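Local coordinates for protein necrotic enteritis toxin B (Clostridium perfringens, PDB 4I0N) that forms pores, probably in host-cell membranes, as a toxin of the leukocidin/hemolysin family with an alpha-hemolysin fold, at residues N116-G119 and N125-V128; V173-G178 and N190-K195; L226-P231 and S237-E242. All coordinates share one frame; numbering follows the deposited sequence.

Interaction 1: residues N116-G119 and N125-V128; sequences NSIG and NISV
V128, G119 and I118 supply most of the surface buried where the antiparallel hairpin of strands 113-120 and 126-127 closes. In an alpha-hemolysin fold a hairpin packed against the body of a monomer in this way is consistent with the prestem, the part that family members unfold to build the pore. G119 and S127 form an antiparallel hydrogen-bonded pair: G119 N gives a nearly straight bond to S127 O (2.8 Å, 165°), lying in the carbonyl plane, and S127 N returns one to G119 O (3.0 Å). CA-H...O contacts accompany them, I118 CA lying 3.3 Å from S127 O.

Beside this pair the aliphatic chains gather. I118 holds CG1 anti to its backbone N (chi1 179°), which turns the CG1-CD1 arm toward the other strand, where CD1 touches V128 CG1 (3.8 Å) and I126 CG2 (3.9 Å). I118 and V128 lie side by side and point the same way, whereas I126 crosses I118 at a slant. All three are backed by the body of the protein: I118 and V128 touch I104 of strand 99-104, and I126 rests on T55, L57 and A227. On the far edge I118 is backbone-bonded to N145 of the third strand, 144-150. A less certain bond, belonging to one of two conformers of N116, runs from N116 ND2 to V128 O at 3.0 Å, the oxygen tilted from the amide plane.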
ATOM      1  N   ASN A 116      -1.423   0.325 -13.488  1.00 16.28           N
ATOM      2  CA  ASN A 116      -1.012   1.464 -14.330  0.50 16.03           C
ATOM      3  C   ASN A 116       0.481   1.453 -14.518  1.00 16.03           C
ATOM      4  O   ASN A 116       1.188   0.589 -13.988  1.00 14.87           O
ATOM      5  CB  ASN A 116      -1.479   2.822 -13.783  0.50 16.14           C
ATOM      6  CG  ASN A 116      -1.540   3.928 -14.868  0.50 16.43           C
ATOM      7  OD1 ASN A 116      -1.358   3.685 -16.077  0.50 17.11           O
ATOM      8  ND2 ASN A 116      -1.802   5.147 -14.427  0.50 17.30           N
ATOM      9  N   SER A 117       0.946   2.357 -15.374  1.00 15.77           N
ATOM     10  CA  SER A 117       2.356   2.413 -15.702  0.50 15.92           C
ATOM     11  C   SER A 117       2.861   3.837 -15.632  1.00 15.81           C
ATOM     12  O   SER A 117       2.105   4.794 -15.874  1.00 15.56           O
ATOM     13  CB  SER A 117       2.620   1.845 -17.093  0.50 16.84           C
ATOM     14  OG  SER A 117       4.012   1.829 -17.345  0.50 17.96           O
ATOM     15  N   ILE A 118       4.134   3.969 -15.266  1.00 14.48           N
ATOM     16  CA  ILE A 118       4.825   5.255 -15.280  1.00 14.35           C
ATOM     17  C   ILE A 118       5.989   5.080 -16.244  1.00 14.74           C
ATOM     18  O   ILE A 118       6.731   4.120 -16.142  1.00 15.16           O
ATOM     19  CB  ILE A 118       5.282   5.696 -13.839  1.00 14.42           C
ATOM     20  CG1 ILE A 118       6.022   7.038 -13.863  1.00 15.26           C
ATOM     21  CG2 ILE A 118       6.086   4.594 -13.124  1.00 13.81           C
ATOM     22  CD1 ILE A 118       5.975   7.740 -12.500  1.00 15.86           C
ATOM     23  N   GLY A 119       6.138   6.006 -17.175  1.00 15.19           N
ATOM     24  CA  GLY A 119       7.115   5.841 -18.248  1.00 16.26           C
ATOM     25  C   GLY A 119       8.111   6.985 -18.277  1.00 16.74           C
ATOM     26  O   GLY A 119       7.797   8.113 -17.862  1.00 16.22           O
ATOM     27  N   ASN A 125      11.098  13.478 -20.057  1.00 22.79           N
ATOM     28  CA  ASN A 125       9.650  13.515 -19.826  1.00 23.34           C
ATOM     29  C   ASN A 125       9.147  12.273 -19.081  1.00 22.12           C
ATOM     30  O   ASN A 125       9.509  11.144 -19.419  1.00 20.89           O
ATOM     31  CB  ASN A 125       8.875  13.718 -21.134  1.00 24.51           C
ATOM     32  CG  ASN A 125       9.027  15.126 -21.702  1.00 29.15           C
ATOM     33  OD1 ASN A 125       9.433  16.065 -21.005  1.00 32.89           O
ATOM     34  ND2 ASN A 125       8.696  15.280 -22.982  1.00 33.87           N
ATOM     35  N   ILE A 126       8.318  12.502 -18.067  1.00 21.97           N
ATOM     36  CA  ILE A 126       7.732  11.428 -17.252  1.00 21.44           C
ATOM     37  C   ILE A 126       6.221  11.398 -17.486  1.00 22.36           C
ATOM     38  O   ILE A 126       5.542  12.429 -17.384  1.00 22.50           O
ATOM     39  CB  ILE A 126       8.041  11.623 -15.732  1.00 20.95           C
ATOM     40  CG1 ILE A 126       9.551  11.561 -15.475  1.00 22.05           C
ATOM     41  CG2 ILE A 126       7.287  10.590 -14.868  1.00 20.23           C
ATOM     42  CD1 ILE A 126      10.107  10.152 -15.479  1.00 24.20           C
ATOM     43  N   SER A 127       5.707  10.219 -17.817  1.00 21.98           N
ATOM     44  CA  SER A 127       4.297  10.067 -18.156  1.00 23.10           C
ATOM     45  C   SER A 127       3.616   9.012 -17.284  1.00 22.26           C
ATOM     46  O   SER A 127       4.231   8.004 -16.940  1.00 21.27           O
ATOM     47  CB  SER A 127       4.141   9.694 -19.623  1.00 24.09           C
ATOM     48  OG  SER A 127       2.756   9.592 -19.932  1.00 28.53           O
ATOM     49  N   VAL A 128       2.346   9.249 -16.947  1.00 22.41           N
ATOM     50  CA  VAL A 128       1.558   8.299 -16.144  1.00 22.08           C
ATOM     51  C   VAL A 128       0.226   7.894 -16.801  1.00 23.76           C
ATOM     52  O   VAL A 128      -0.624   7.273 -16.128  1.00 23.89           O
ATOM     53  CB  VAL A 128       1.289   8.824 -14.685  1.00 21.80           C
ATOM     54  CG1 VAL A 128       2.597   8.920 -13.899  1.00 20.29           C
ATOM     55  CG2 VAL A 128       0.542  10.155 -14.682  1.00 21.92           C
TER

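Interaction 2: residues V173-G178 and N190-K195; sequences VETKDG and NQLFMK
T175 opens a type I beta turn that closes at G178 through G178 N to T175 O, and faces L192 across 7.2 Å between CA atoms; neither segment has regular secondary structure. The touching is done by one methyl. T175 CG2 lies 3.9 Å from L192 CD1 and 3.9 Å from F193 CE1, meeting the phenyl ring obliquely. A chi1 of 68° puts T175 OG1 between the backbone N and the carbonyl carbon, where it meets a water and, weakly, D177 N. That water joins the two segments: it sits 2.6 Å from T175 OG1 and donates to L192 O (2.8 Å) and to D177 OD2 (3.2 Å). L192 is fixed from its own side by an Asx turn, N190 OD1 accepting from L192 N, and L192 CG lies over one face of the F193 ring, toward its rim.

Both segments belong to the long loop region between strand 165-172 and helix 214-217, which probably corresponds to the rim of related leukocidins. F193 meets W81 of strand 76-92 edge-to-face, and L192 packs on Y250 of strand 236-255 and N263 of strand 258-279.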
ATOM      1  N   VAL A 173     -14.379  -0.400   1.857  1.00  7.83           N
ATOM      2  CA  VAL A 173     -15.581   0.206   1.306  1.00  9.30           C
ATOM      3  C   VAL A 173     -16.817  -0.488   1.876  1.00  9.20           C
ATOM      4  O   VAL A 173     -17.563   0.115   2.643  1.00  9.84           O
ATOM      5  CB  VAL A 173     -15.610   0.132  -0.255  1.00  9.01           C
ATOM      6  CG1 VAL A 173     -16.935   0.669  -0.789  1.00 10.47           C
ATOM      7  CG2 VAL A 173     -14.436   0.941  -0.857  1.00  9.50           C
ATOM      8  N   GLU A 174     -17.043  -1.748   1.490  1.00 10.42           N
ATOM      9  CA  GLU A 174     -18.235  -2.507   1.915  1.00 11.79           C
ATOM     10  C   GLU A 174     -18.027  -3.983   1.615  1.00 12.68           C
ATOM     11  O   GLU A 174     -17.240  -4.344   0.725  1.00 12.88           O
ATOM     12  CB  GLU A 174     -19.514  -2.015   1.176  1.00 12.56           C
ATOM     13  CG  GLU A 174     -19.475  -2.255  -0.339  1.00 16.62           C
ATOM     14  CD  GLU A 174     -20.750  -1.865  -1.072  1.00 23.13           C
ATOM     15  OE1 GLU A 174     -21.693  -1.353  -0.435  1.00 22.09           O
ATOM     16  OE2 GLU A 174     -20.801  -2.086  -2.306  1.00 26.87           O
ATOM     17  N   THR A 175     -18.749  -4.844   2.327  1.00 12.62           N
ATOM     18  CA  THR A 175     -18.734  -6.264   1.975  1.00 13.27           C
ATOM     19  C   THR A 175     -19.592  -6.490   0.724  1.00 13.84           C
ATOM     20  O   THR A 175     -20.322  -5.600   0.285  1.00 13.80           O
ATOM     21  CB  THR A 175     -19.240  -7.125   3.130  1.00 12.86           C
ATOM     22  OG1 THR A 175     -20.630  -6.883   3.312  1.00 12.76           O
ATOM     23  CG2 THR A 175     -18.490  -6.810   4.428  1.00 12.90           C
ATOM     24  N   LYS A 176     -19.497  -7.682   0.133  1.00 14.81           N
ATOM     25  CA  LYS A 176     -20.366  -8.048  -0.989  1.00 15.92           C
ATOM     26  C   LYS A 176     -21.860  -7.899  -0.641  1.00 15.40           C
ATOM     27  O   LYS A 176     -22.658  -7.570  -1.516  1.00 15.48           O
ATOM     28  CB  LYS A 176     -20.063  -9.476  -1.472  1.00 16.66           C
ATOM     29  CG  LYS A 176     -20.442 -10.550  -0.452  1.00 19.90           C
ATOM     30  CD  LYS A 176     -20.205 -11.978  -0.968  1.00 24.41           C
ATOM     31  CE  LYS A 176     -20.042 -12.947   0.209  1.00 25.63           C
ATOM     32  NZ  LYS A 176     -21.282 -13.052   1.045  1.00 27.46           N
ATOM     33  N   ASP A 177     -22.214  -8.100   0.634  1.00 15.02           N
ATOM     34  CA  ASP A 177     -23.600  -7.948   1.107  1.00 15.90           C
ATOM     35  C   ASP A 177     -24.034  -6.488   1.272  1.00 15.34           C
ATOM     36  O   ASP A 177     -25.186  -6.213   1.604  1.00 16.68           O
ATOM     37  CB  ASP A 177     -23.778  -8.658   2.446  1.00 15.90           C
ATOM     38  CG  ASP A 177     -23.640 -10.168   2.337  1.00 19.67           C
ATOM     39  OD1 ASP A 177     -24.188 -10.786   1.408  1.00 19.21           O
ATOM     40  OD2 ASP A 177     -22.970 -10.742   3.212  1.00 27.47           O
ATOM     41  N   GLY A 178     -23.095  -5.575   1.056  1.00 15.38           N
ATOM     42  CA  GLY A 178     -23.337  -4.137   1.127  1.00 14.95           C
ATOM     43  C   GLY A 178     -23.264  -3.536   2.516  1.00 14.32           C
ATOM     44  O   GLY A 178     -23.739  -2.421   2.714  1.00 15.83           O
ATOM     45  N   ASN A 190     -24.910  -3.221  13.559  1.00 15.04           N
ATOM     46  CA  ASN A 190     -24.128  -3.343  12.342  1.00 14.77           C
ATOM     47  C   ASN A 190     -23.882  -4.824  12.049  1.00 14.40           C
ATOM     48  O   ASN A 190     -23.269  -5.521  12.846  1.00 14.34           O
ATOM     49  CB  ASN A 190     -22.781  -2.611  12.472  1.00 13.90           C
ATOM     50  CG  ASN A 190     -22.068  -2.488  11.141  1.00 14.18           C
ATOM     51  OD1 ASN A 190     -22.302  -3.293  10.225  1.00 16.34           O
ATOM     52  ND2 ASN A 190     -21.235  -1.455  10.995  1.00 12.29           N
ATOM     53  N   GLN A 191     -24.378  -5.294  10.911  1.00 14.93           N
ATOM     54  CA  GLN A 191     -24.274  -6.713  10.565  1.00 14.87           C
ATOM     55  C   GLN A 191     -23.008  -7.059   9.776  1.00 14.14           C
ATOM     56  O   GLN A 191     -22.872  -8.181   9.285  1.00 14.48           O
ATOM     57  CB  GLN A 191     -25.544  -7.139   9.805  1.00 15.49           C
ATOM     58  CG  GLN A 191     -26.774  -7.176  10.705  1.00 15.55           C
ATOM     59  CD  GLN A 191     -28.045  -7.184   9.913  1.00 18.20           C
ATOM     60  OE1 GLN A 191     -28.627  -8.250   9.660  1.00 18.43           O
ATOM     61  NE2 GLN A 191     -28.478  -6.006   9.482  1.00 16.34           N
ATOM     62  N   LEU A 192     -22.099  -6.091   9.655  1.00 13.31           N
ATOM     63  CA  LEU A 192     -20.846  -6.206   8.879  1.00 13.88           C
ATOM     64  C   LEU A 192     -20.287  -7.626   8.674  1.00 13.81           C
ATOM     65  O   LEU A 192     -20.221  -8.105   7.536  1.00 14.94           O
ATOM     66  CB  LEU A 192     -19.782  -5.286   9.496  1.00 13.87           C
ATOM     67  CG  LEU A 192     -18.521  -4.916   8.717  1.00 12.98           C
ATOM     68  CD1 LEU A 192     -18.867  -4.301   7.388  1.00 13.19           C
ATOM     69  CD2 LEU A 192     -17.677  -3.957   9.563  1.00 15.04           C
ATOM     70  N   PHE A 193     -19.871  -8.295   9.751  1.00 13.60           N
ATOM     71  CA  PHE A 193     -19.307  -9.645   9.616  1.00 13.79           C
ATOM     72  C   PHE A 193     -20.065 -10.663  10.440  1.00 14.30           C
ATOM     73  O   PHE A 193     -19.504 -11.668  10.871  1.00 14.80           O
ATOM     74  CB  PHE A 193     -17.810  -9.685   9.988  1.00 13.85           C
ATOM     75  CG  PHE A 193     -16.965  -8.649   9.271  1.00 13.09           C
ATOM     76  CD1 PHE A 193     -16.803  -8.693   7.887  1.00 13.05           C
ATOM     77  CD2 PHE A 193     -16.298  -7.660  10.001  1.00 12.94           C
ATOM     78  CE1 PHE A 193     -16.005  -7.754   7.234  1.00 13.40           C
ATOM     79  CE2 PHE A 193     -15.509  -6.711   9.358  1.00 12.04           C
ATOM     80  CZ  PHE A 193     -15.364  -6.759   7.966  1.00 14.06           C
ATOM     81  N   MET A 194     -21.354 -10.413  10.622  1.00 14.80           N
ATOM     82  CA  MET A 194     -22.226 -11.303  11.400  1.00 15.48           C
ATOM     83  C   MET A 194     -22.660 -12.504  10.562  1.00 16.64           C
ATOM     84  O   MET A 194     -23.340 -12.345   9.537  1.00 16.63           O
ATOM     85  CB  MET A 194     -23.437 -10.507  11.899  1.00 15.76           C
ATOM     86  CG  MET A 194     -24.414 -11.307  12.782  1.00 16.66           C
ATOM     87  SD  MET A 194     -25.959 -10.425  13.106  1.00 17.21           S
ATOM     88  CE  MET A 194     -25.394  -9.124  14.219  1.00 16.47           C
ATOM     89  N   LYS A 195     -22.263 -13.701  10.979  1.00 17.05           N
ATOM     90  CA  LYS A 195     -22.594 -14.930  10.228  1.00 18.75           C
ATOM     91  C   LYS A 195     -24.081 -15.280  10.338  1.00 19.84           C
ATOM     92  O   LYS A 195     -24.732 -15.585   9.326  1.00 20.56           O
ATOM     93  CB  LYS A 195     -21.705 -16.088  10.695  1.00 18.99           C
ATOM     94  CG  LYS A 195     -21.804 -17.379   9.897  1.00 22.85           C
ATOM     95  CD  LYS A 195     -20.732 -18.345  10.386  1.00 26.47           C
ATOM     96  CE  LYS A 195     -20.799 -19.681   9.662  1.00 31.22           C
ATOM     97  NZ  LYS A 195     -19.582 -20.503   9.960  1.00 33.55           N
TER
HETATM   98  O   HOH W   1     -21.464  -8.610   5.119  1.00 11.89           O

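Interaction 3: residues L226-P231 and S237-E242; sequences LALTAP and SVIIVE
L228 and I239 meet without any flat group between them: neither segment brings a ring, side-chain amide or carboxylate to the contact, which is made by branched aliphatic ends. The indole of W280 lies nearby, its NE1 hydrogen-bonded to S237 OG, and so satisfies the hydroxyl at the margin of the apolar patch.

The L228 and I239 side chains reach toward each other tip to tip, L228 CD1 to I239 CD1 at 4.0 Å. The second leucine methyl is close behind, with L228 CD2 4.3 Å from the same I239 CD1. The 10.0 Å between the CA atoms of L228 and I239 is spanned by the two side chains, L228 extended at its end (chi2 179°) and I239 bent (chi2 -71°). L228 holds CG anti to its carbonyl carbon (chi1 -77°), and I239 places CG1 in the matching position.

This spacing is that of facing sheets in a beta sandwich, as expected of the alpha-hemolysin fold. Strand 219-231 belongs to the sheet that also holds 53-65 and 99-104, and strand 236-255 to the one with 76-92 and 258-279; the segments run in roughly opposite senses, and no hydrogen bond links them. The interior is completed from both layers: L228 also touches L58 and S91, and I239 packs on V89, S91 and I278. L226, two residues earlier and likewise directed inward, stands a little farther off, L226 CD2 lying 4.9 Å from I239 CD1. Alternate residues turn the other way, so that A227 rests on L57 and T229 on T55. At the opposite end of the patch S237 makes a loose approach, S237 OG lying 4.5 Å from L228 CD1.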
ATOM      1  N   LEU A 226       7.184   5.257  -8.496  1.00 11.08           N
ATOM      2  CA  LEU A 226       7.393   6.676  -8.647  1.00 12.73           C
ATOM      3  C   LEU A 226       8.605   6.990  -9.494  1.00 12.90           C
ATOM      4  O   LEU A 226       9.384   6.084  -9.836  1.00 13.50           O
ATOM      5  CB  LEU A 226       7.475   7.343  -7.272  1.00 13.31           C
ATOM      6  CG  LEU A 226       8.553   6.910  -6.301  1.00 14.76           C
ATOM      7  CD1 LEU A 226       9.931   7.366  -6.787  1.00 18.91           C
ATOM      8  CD2 LEU A 226       8.232   7.544  -4.940  1.00 15.57           C
ATOM      9  N   ALA A 227       8.746   8.267  -9.862  1.00 12.82           N
ATOM     10  CA  ALA A 227       9.933   8.728 -10.554  1.00 13.08           C
ATOM     11  C   ALA A 227      10.583   9.766  -9.651  1.00 13.62           C
ATOM     12  O   ALA A 227       9.901  10.707  -9.201  1.00 13.13           O
ATOM     13  CB  ALA A 227       9.572   9.368 -11.914  1.00 13.47           C
ATOM     14  N   LEU A 228      11.878   9.590  -9.390  1.00 13.56           N
ATOM     15  CA  LEU A 228      12.680  10.579  -8.667  1.00 14.10           C
ATOM     16  C   LEU A 228      13.555  11.303  -9.634  1.00 15.01           C
ATOM     17  O   LEU A 228      14.163  10.679 -10.529  1.00 15.51           O
ATOM     18  CB  LEU A 228      13.631   9.915  -7.664  1.00 14.92           C
ATOM     19  CG  LEU A 228      13.150   9.370  -6.342  1.00 16.61           C
ATOM     20  CD1 LEU A 228      14.342   8.747  -5.599  1.00 16.15           C
ATOM     21  CD2 LEU A 228      12.560  10.507  -5.515  1.00 16.06           C
ATOM     22  N   THR A 229      13.631  12.616  -9.460  1.00 14.98           N
ATOM     23  CA  THR A 229      14.530  13.437 -10.241  0.50 15.59           C
ATOM     24  C   THR A 229      15.602  14.052  -9.328  1.00 16.15           C
ATOM     25  O   THR A 229      15.288  14.508  -8.222  1.00 16.75           O
ATOM     26  CB  THR A 229      13.741  14.487 -11.042  0.50 16.24           C
ATOM     27  OG1 THR A 229      12.797  15.143 -10.183  0.50 17.98           O
ATOM     28  CG2 THR A 229      12.956  13.791 -12.157  0.50 13.66           C
ATOM     29  N   ALA A 230      16.845  14.043  -9.799  1.00 15.38           N
ATOM     30  CA  ALA A 230      17.996  14.536  -9.055  1.00 15.53           C
ATOM     31  C   ALA A 230      18.840  15.451  -9.946  1.00 16.64           C
ATOM     32  O   ALA A 230      18.881  15.259 -11.162  1.00 15.40           O
ATOM     33  CB  ALA A 230      18.840  13.350  -8.601  1.00 15.60           C
ATOM     34  N   PRO A 231      19.550  16.427  -9.339  1.00 17.49           N
ATOM     35  CA  PRO A 231      20.591  17.132 -10.080  1.00 18.51           C
ATOM     36  C   PRO A 231      21.623  16.119 -10.579  1.00 18.46           C
ATOM     37  O   PRO A 231      21.776  15.061  -9.965  1.00 18.28           O
ATOM     38  CB  PRO A 231      21.200  18.063  -9.028  1.00 19.33           C
ATOM     39  CG  PRO A 231      20.126  18.198  -7.970  1.00 19.52           C
ATOM     40  CD  PRO A 231      19.483  16.854  -7.929  1.00 17.73           C
ATOM     41  N   SER A 237      20.583   9.696  -1.861  1.00 12.80           N
ATOM     42  CA  SER A 237      19.403  10.188  -1.197  1.00 12.06           C
ATOM     43  C   SER A 237      18.797   8.994  -0.464  1.00 10.97           C
ATOM     44  O   SER A 237      19.344   7.882  -0.496  1.00 11.34           O
ATOM     45  CB  SER A 237      18.426  10.828  -2.198  1.00 11.38           C
ATOM     46  OG  SER A 237      17.919   9.884  -3.125  1.00 12.20           O
ATOM     47  N   VAL A 238      17.689   9.225   0.224  1.00 10.88           N
ATOM     48  CA  VAL A 238      17.050   8.154   0.950  1.00 10.70           C
ATOM     49  C   VAL A 238      15.581   8.076   0.594  1.00 10.40           C
ATOM     50  O   VAL A 238      14.953   9.095   0.357  1.00 10.76           O
ATOM     51  CB  VAL A 238      17.246   8.356   2.475  1.00 11.41           C
ATOM     52  CG1 VAL A 238      16.467   7.358   3.281  1.00 13.23           C
ATOM     53  CG2 VAL A 238      18.750   8.267   2.831  1.00 12.43           C
ATOM     54  N   ILE A 239      15.045   6.854   0.538  1.00 10.11           N
ATOM     55  CA  ILE A 239      13.600   6.634   0.448  1.00  9.88           C
ATOM     56  C   ILE A 239      13.178   5.895   1.722  1.00 10.69           C
ATOM     57  O   ILE A 239      13.814   4.900   2.124  1.00 11.17           O
ATOM     58  CB  ILE A 239      13.217   5.794  -0.816  1.00 10.16           C
ATOM     59  CG1 ILE A 239      13.361   6.649  -2.087  1.00  9.90           C
ATOM     60  CG2 ILE A 239      11.794   5.121  -0.674  1.00  9.91           C
ATOM     61  CD1 ILE A 239      12.314   7.763  -2.257  1.00 11.91           C
ATOM     62  N   ILE A 240      12.119   6.396   2.361  1.00 10.37           N
ATOM     63  CA  ILE A 240      11.543   5.767   3.539  1.00 10.26           C
ATOM     64  C   ILE A 240      10.173   5.226   3.164  1.00 10.02           C
ATOM     65  O   ILE A 240       9.316   5.962   2.683  1.00 10.19           O
ATOM     66  CB  ILE A 240      11.416   6.760   4.722  1.00 10.92           C
ATOM     67  CG1 ILE A 240      12.772   7.442   4.998  1.00 13.54           C
ATOM     68  CG2 ILE A 240      10.877   6.039   5.979  1.00 10.57           C
ATOM     69  CD1 ILE A 240      12.670   8.785   5.681  1.00 19.19           C
ATOM     70  N   VAL A 241       9.971   3.931   3.369  1.00  9.49           N
ATOM     71  CA  VAL A 241       8.672   3.292   3.108  1.00  9.46           C
ATOM     72  C   VAL A 241       8.040   3.077   4.476  1.00  9.52           C
ATOM     73  O   VAL A 241       8.630   2.380   5.300  1.00 10.57           O
ATOM     74  CB  VAL A 241       8.872   1.927   2.437  1.00  9.29           C
ATOM     75  CG1 VAL A 241       7.513   1.206   2.248  1.00  9.49           C
ATOM     76  CG2 VAL A 241       9.544   2.094   1.066  1.00  8.95           C
ATOM     77  N   GLU A 242       6.881   3.698   4.725  1.00  9.77           N
ATOM     78  CA  GLU A 242       6.175   3.591   6.010  1.00  9.49           C
ATOM     79  C   GLU A 242       4.878   2.856   5.752  1.00  9.13           C
ATOM     80  O   GLU A 242       4.119   3.224   4.846  1.00  9.51           O
ATOM     81  CB  GLU A 242       5.860   4.953   6.635  1.00 10.14           C
ATOM     82  CG  GLU A 242       7.059   5.872   6.767  1.00 11.42           C
ATOM     83  CD  GLU A 242       6.682   7.248   7.276  1.00 14.97           C
ATOM     84  OE1 GLU A 242       5.465   7.615   7.285  1.00 12.74           O
ATOM     85  OE2 GLU A 242       7.619   7.972   7.678  1.00 14.97           O
TER

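How the interactions relate
Interactions 1 and 3 are layered through strand 219-231, with centres 16 Å apart. The inward face of that strand enters interaction 3, while its other side receives the hairpin of interaction 1: I126 CD1 lies 3.7 Å from A227 CB, and I118 CD1 lies 3.9 Å from A227 N. Interaction 2 stands apart, its centre 37 Å from that of interaction 1 and 39 Å from that of interaction 3, and it touches neither. No contact forms a magnesium site: the I239 side chain is about 10 Å from that of D30, which binds magnesium in a structure of this protein but carries none in this chain, and the T175 side chain is about 9 Å from a bound magnesium ion.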